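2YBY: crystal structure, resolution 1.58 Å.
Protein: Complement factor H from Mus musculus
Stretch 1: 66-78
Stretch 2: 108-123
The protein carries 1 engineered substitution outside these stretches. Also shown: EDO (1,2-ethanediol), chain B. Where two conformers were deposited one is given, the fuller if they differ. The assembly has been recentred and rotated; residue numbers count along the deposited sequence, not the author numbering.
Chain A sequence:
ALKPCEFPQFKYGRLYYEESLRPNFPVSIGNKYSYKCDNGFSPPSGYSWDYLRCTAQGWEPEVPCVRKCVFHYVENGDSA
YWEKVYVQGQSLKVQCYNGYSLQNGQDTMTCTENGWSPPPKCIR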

# COMPACT_ATOMS: atom_id res chain seq x y z
N VAL A 66 -3.07 1.85 -2.11
CA VAL A 66 -3.38 2.44 -0.80
C VAL A 66 -2.16 3.22 -0.29
O VAL A 66 -1.05 3.08 -0.81
N ARG A 67 -2.35 4.05 0.74
CA ARG A 67 -1.22 4.78 1.31
C ARG A 67 -0.09 3.84 1.77
O ARG A 67 -0.34 2.78 2.36
N LYS A 68 1.16 4.23 1.47
CA LYS A 68 2.37 3.55 1.87
C LYS A 68 3.02 4.39 2.96
O LYS A 68 3.14 5.61 2.82
N CYS A 69 3.42 3.73 4.06
CA CYS A 69 4.15 4.36 5.14
C CYS A 69 5.42 3.57 5.34
O CYS A 69 5.35 2.38 5.65
N VAL A 70 6.56 4.22 5.26
CA VAL A 70 7.85 3.58 5.40
C VAL A 70 8.33 3.75 6.83
O VAL A 70 8.31 4.88 7.37
N PHE A 71 8.76 2.64 7.45
CA PHE A 71 9.32 2.68 8.79
C PHE A 71 10.83 2.62 8.67
O PHE A 71 11.33 1.72 7.99
N HIS A 72 11.56 3.54 9.29
CA HIS A 72 13.03 3.50 9.27
C HIS A 72 13.58 4.26 10.46
O HIS A 72 14.05 3.63 11.39
N TYR A 73 13.50 5.61 10.45
CA TYR A 73 14.05 6.48 11.48
C TYR A 73 13.03 6.84 12.56
O TYR A 73 11.89 7.19 12.21
N VAL A 74 13.44 6.80 13.83
CA VAL A 74 12.63 7.22 14.96
C VAL A 74 13.48 8.22 15.74
O VAL A 74 14.59 7.87 16.14
N GLU A 75 12.97 9.43 15.94
CA GLU A 75 13.68 10.44 16.73
C GLU A 75 13.48 10.10 18.20
O GLU A 75 12.33 9.95 18.63
N ASN A 76 14.59 10.00 18.95
CA ASN A 76 14.64 9.64 20.38
C ASN A 76 14.05 8.24 20.57
O ASN A 76 13.35 7.99 21.56
N GLY A 77 14.36 7.35 19.64
CA GLY A 77 13.87 5.98 19.66
C GLY A 77 14.73 5.06 18.83
O GLY A 77 15.71 5.47 18.20
N ASP A 78 14.32 3.82 18.77
CA ASP A 78 15.05 2.78 18.07
C ASP A 78 14.75 2.74 16.56
O ASP A 78 13.64 2.35 16.16
N THR A 108 2.25 3.14 19.76
CA THR A 108 1.97 2.51 18.47
C THR A 108 1.74 3.59 17.43
O THR A 108 1.30 4.70 17.76
N MET A 109 2.13 3.30 16.20
CA MET A 109 1.95 4.20 15.05
C MET A 109 1.10 3.41 14.08
O MET A 109 1.39 2.22 13.90
N THR A 110 0.14 4.08 13.40
CA THR A 110 -0.72 3.42 12.43
C THR A 110 -0.50 4.11 11.09
O THR A 110 -0.37 5.34 11.04
N CYS A 111 -0.43 3.33 10.01
CA CYS A 111 -0.32 3.91 8.68
C CYS A 111 -1.75 4.32 8.24
O CYS A 111 -2.59 3.45 8.01
N THR A 112 -2.03 5.62 8.21
CA THR A 112 -3.35 6.16 7.83
C THR A 112 -3.32 6.68 6.41
O THR A 112 -2.26 6.72 5.79
N GLU A 113 -4.48 7.16 5.93
CA GLU A 113 -4.62 7.73 4.58
C GLU A 113 -3.63 8.87 4.36
O GLU A 113 -3.22 9.07 3.22
N ASN A 114 -3.21 9.58 5.44
CA ASN A 114 -2.25 10.68 5.41
C ASN A 114 -0.91 10.39 6.10
O ASN A 114 -0.28 11.29 6.65
N GLY A 115 -0.45 9.14 6.05
CA GLY A 115 0.84 8.80 6.61
C GLY A 115 0.76 8.28 8.03
O GLY A 115 -0.31 7.94 8.52
N TRP A 116 1.90 8.21 8.69
CA TRP A 116 1.99 7.68 10.05
C TRP A 116 1.26 8.57 11.04
O TRP A 116 1.39 9.79 11.00
N SER A 117 0.52 7.95 11.94
CA SER A 117 -0.10 8.68 13.05
C SER A 117 0.05 7.92 14.34
O SER A 117 -0.41 6.78 14.45
N PRO A 118 0.67 8.56 15.33
CA PRO A 118 1.36 9.86 15.23
C PRO A 118 2.67 9.65 14.45
O PRO A 118 2.98 8.50 14.12
N PRO A 119 3.43 10.71 14.14
CA PRO A 119 4.71 10.52 13.46
C PRO A 119 5.75 9.80 14.34
O PRO A 119 5.65 9.82 15.58
N PRO A 120 6.79 9.24 13.70
CA PRO A 120 7.84 8.54 14.43
C PRO A 120 8.82 9.48 15.12
O PRO A 120 10.01 9.56 14.79
N LYS A 121 8.29 10.24 16.06
CA LYS A 121 9.02 11.21 16.85
C LYS A 121 8.61 11.02 18.31
O LYS A 121 7.46 11.29 18.68
N CYS A 122 9.53 10.51 19.14
CA CYS A 122 9.25 10.33 20.56
C CYS A 122 9.55 11.68 21.24
O CYS A 122 10.64 12.23 21.06
N ILE A 123 8.60 12.18 22.02
CA ILE A 123 8.68 13.50 22.67
C ILE A 123 8.41 13.47 24.18
O ILE A 123 7.77 12.55 24.69

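The contact is organised around one covalent cross-link, with a polar clamp on the N-terminal side of it and a short backbone bridge further along. Strand 66-71 runs against strand 108-112 at 145° between their directions, and the side chains alternate: Arg 67 and Cys 69 point toward the second stretch, while Lys 68 and Val 70 point away. Cys 69 (chi1 m) and Cys 111 (chi1 t), which points toward the first stretch, are both buried, joined by a disulfide with SG to SG at 2.0 Å and chi3 of 80°.

Trp 116 forms the lid over that cross-link. Its CA-to-CB bond points sideways, but with chi1 m and chi2 of 125° the end of the indole comes nearer the first stretch and lays one face on Cys 69. The bump here is Cys 69 CB, 3.4 Å from Trp 116 CE2 and nearly over the centre of the six-membered ring, a CH-pi contact, with the sulfur over the same face. The edge of the indole is used as well: Trp 116 NE1 donates to Val 70 O at 2.8 Å, almost linearly. A residue whose side chain points away thus still supplies its carbonyl, and the hydrogen bond lies at the ring's edge, near its plane, while Cys 69 packs against a face.

Next along the strand, Phe 71 (chi1 t) leaves sideways. Its CB lies 3.9 Å from Trp 116 CZ2, and the edge of its ring meets the tip of Met 109, CD1 to CE at 3.7 Å. Met 109 points toward the first stretch with chi1 at -97°, between wells, then t and m, which brings its methyl to the phenyl edge. A 1,2-ethanediol, probably from the crystallisation liquor, also lies at that ring's edge; its O1 donates to Asp 78 O at 2.7 Å.

At the N-terminal end, Arg 67 bends through t, p, p into the type I turn from Thr 112 to Gly 115. Its CG sits 3.2 Å from Thr 112 O, and NE donates to Glu 113 O at 2.9 Å, so a carbonyl of the turn receives the edge of the guanidinium. Thr 112 (chi1 p) points away and braces the turn itself, OG1 donating to Gly 115 O at 2.8 Å. The backbone angles of Gly 115 by themselves call for glycine.

Beyond Phe 71 a single backbone bridge, Glu 75 with Lys 121, joins the stretches, with side chains packed around it. Glu 75 N donates to Pro 120 O at 3.2 Å, and Cys 122 N donates to Glu 75 O at 2.9 Å. Pro 120, Cys 122 (chi1 m) and Asn 76 (chi1 m) point toward the opposing stretch. Val 74 (chi1 t) turns CG1 to within 3.7 Å of Cys 122 SG, while Pro 120 CB lies 3.6 Å from Tyr 73 O. Asn 76 ND2 adds a weak hydrogen bond to Cys 122 O at 3.4 Å. Gly 77 leaves room for Val 74: an ideal CB there would clash with CG1. One water links Tyr 73 O to Pro 120 O, weakly at the proline. In exposed positions, Glu 75 and extended Lys 121 run alongside, OE1 and NZ 4.2 Å apart, beyond a salt bridge.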

# COMPACT_ATOMS: atom_id res chain seq x y z
CB VAL A 66 -3.82 1.35 0.22
CG1 VAL A 66 -5.09 0.64 -0.23
CG2 VAL A 66 -2.72 0.34 0.47
CB ARG A 67 -1.67 5.68 2.48
CG ARG A 67 -0.56 6.53 3.11
CD ARG A 67 0.09 7.50 2.19
NE ARG A 67 -0.79 8.59 1.77
CZ ARG A 67 -0.51 9.46 0.79
NH1 ARG A 67 0.61 9.34 0.08
NH2 ARG A 67 -1.36 10.44 0.50
CB LYS A 68 3.33 3.45 0.67
CG LYS A 68 4.63 2.77 0.94
CD LYS A 68 5.51 2.66 -0.31
CE LYS A 68 6.24 3.94 -0.58
NZ LYS A 68 7.19 3.80 -1.72
CB CYS A 69 3.35 4.39 6.43
SG CYS A 69 1.72 5.13 6.28
CB VAL A 70 8.87 4.16 4.39
CG1 VAL A 70 10.27 3.59 4.63
CG2 VAL A 70 8.40 3.90 2.95
CB PHE A 71 8.84 1.50 9.64
CG PHE A 71 9.43 1.54 11.02
CD1 PHE A 71 9.06 2.53 11.92
CD2 PHE A 71 10.43 0.66 11.40
CE1 PHE A 71 9.62 2.60 13.18
CE2 PHE A 71 10.99 0.72 12.67
CZ PHE A 71 10.56 1.68 13.56
CB HIS A 72 13.61 4.03 7.93
CG HIS A 72 15.07 3.74 7.73
ND1 HIS A 72 15.70 3.99 6.53
CD2 HIS A 72 15.99 3.28 8.61
CE1 HIS A 72 16.96 3.62 6.68
NE2 HIS A 72 17.20 3.22 7.92
CB TYR A 73 14.60 7.77 10.82
CG TYR A 73 15.45 7.50 9.60
CD1 TYR A 73 16.76 7.05 9.73
CD2 TYR A 73 14.94 7.66 8.32
CE1 TYR A 73 17.55 6.80 8.61
CE2 TYR A 73 15.71 7.40 7.19
CZ TYR A 73 17.02 6.97 7.34
OH TYR A 73 17.79 6.71 6.23
CB VAL A 74 12.18 6.07 15.89
CG1 VAL A 74 11.34 6.63 17.05
CG2 VAL A 74 11.38 5.02 15.11
CB GLU A 75 13.15 11.86 16.44
CG GLU A 75 13.88 12.95 17.23
CD GLU A 75 13.28 14.34 17.12
OE1 GLU A 75 12.80 14.68 16.02
OE2 GLU A 75 13.25 15.06 18.14
CB ASN A 76 13.92 10.67 21.27
CG ASN A 76 14.66 11.98 21.41
OD1 ASN A 76 15.88 12.01 21.59
ND2 ASN A 76 13.94 13.09 21.37
CB ASP A 78 14.70 1.44 18.72
CG ASP A 78 15.65 0.30 18.42
OD1 ASP A 78 16.79 0.58 18.04
OD2 ASP A 78 15.25 -0.87 18.61
CB THR A 108 0.81 1.54 18.56
OG1 THR A 108 -0.31 2.26 19.02
CG2 THR A 108 1.11 0.38 19.47
CB MET A 109 3.26 4.43 14.30
CG MET A 109 3.96 5.61 14.63
SD MET A 109 5.35 6.00 13.61
CE MET A 109 6.23 4.53 13.35
CB THR A 110 -2.16 3.48 12.91
OG1 THR A 110 -2.24 2.74 14.14
CG2 THR A 110 -3.14 2.89 11.89
CB CYS A 111 0.31 2.90 7.72
SG CYS A 111 0.50 3.53 6.02
CB THR A 112 -3.79 7.28 8.81
OG1 THR A 112 -3.09 8.49 8.55
CG2 THR A 112 -3.61 6.90 10.28
CB GLU A 113 -6.08 8.18 4.31
CG GLU A 113 -6.63 9.23 5.26
CD GLU A 113 -8.10 9.54 5.06
OE1 GLU A 113 -8.55 9.58 3.89
OE2 GLU A 113 -8.81 9.76 6.07
CB ASN A 114 -2.87 11.93 6.03
CG ASN A 114 -3.93 12.57 5.16
OD1 ASN A 114 -3.66 12.99 4.03
ND2 ASN A 114 -5.15 12.68 5.66
CB TRP A 116 3.45 7.58 10.52
CG TRP A 116 4.27 6.49 9.87
CD1 TRP A 116 5.45 6.65 9.21
CD2 TRP A 116 4.07 5.07 9.99
NE1 TRP A 116 5.99 5.42 8.89
CE2 TRP A 116 5.15 4.44 9.33
CE3 TRP A 116 3.01 4.28 10.43
CZ2 TRP A 116 5.23 3.04 9.20
CZ3 TRP A 116 3.13 2.91 10.38
CH2 TRP A 116 4.23 2.30 9.75
CB SER A 117 -1.56 9.00 12.83
OG SER A 117 -1.95 10.03 13.73
CB PRO A 118 1.62 10.20 16.70
CG PRO A 118 1.81 8.90 17.34
CD PRO A 118 0.92 7.92 16.63
CB PRO A 119 5.18 11.95 13.18
CG PRO A 119 3.98 12.80 13.31
CD PRO A 119 3.21 12.14 14.41
CB PRO A 120 8.54 7.72 13.34
CG PRO A 120 8.33 8.47 12.11
CD PRO A 120 7.00 9.14 12.24
CB LYS A 121 8.67 12.63 16.36
CG LYS A 121 9.47 13.75 17.00
CD LYS A 121 9.22 15.07 16.27
CE LYS A 121 9.88 16.26 16.91
NZ LYS A 121 9.67 17.50 16.11
CB CYS A 122 10.10 9.21 21.14
SG CYS A 122 9.86 7.61 20.31
CB ILE A 123 7.73 14.49 21.98
CG1 ILE A 123 6.25 14.08 22.15
CG2 ILE A 123 8.07 14.65 20.50
CD1 ILE A 123 5.24 15.18 21.82
C1 EDO B . 11.62 0.20 16.88
O1 EDO B . 11.24 1.55 17.17
C2 EDO B . 10.60 -0.79 17.42
O2 EDO B . 9.71 -1.11 16.35
O HOH W 1 11.59 10.01 11.81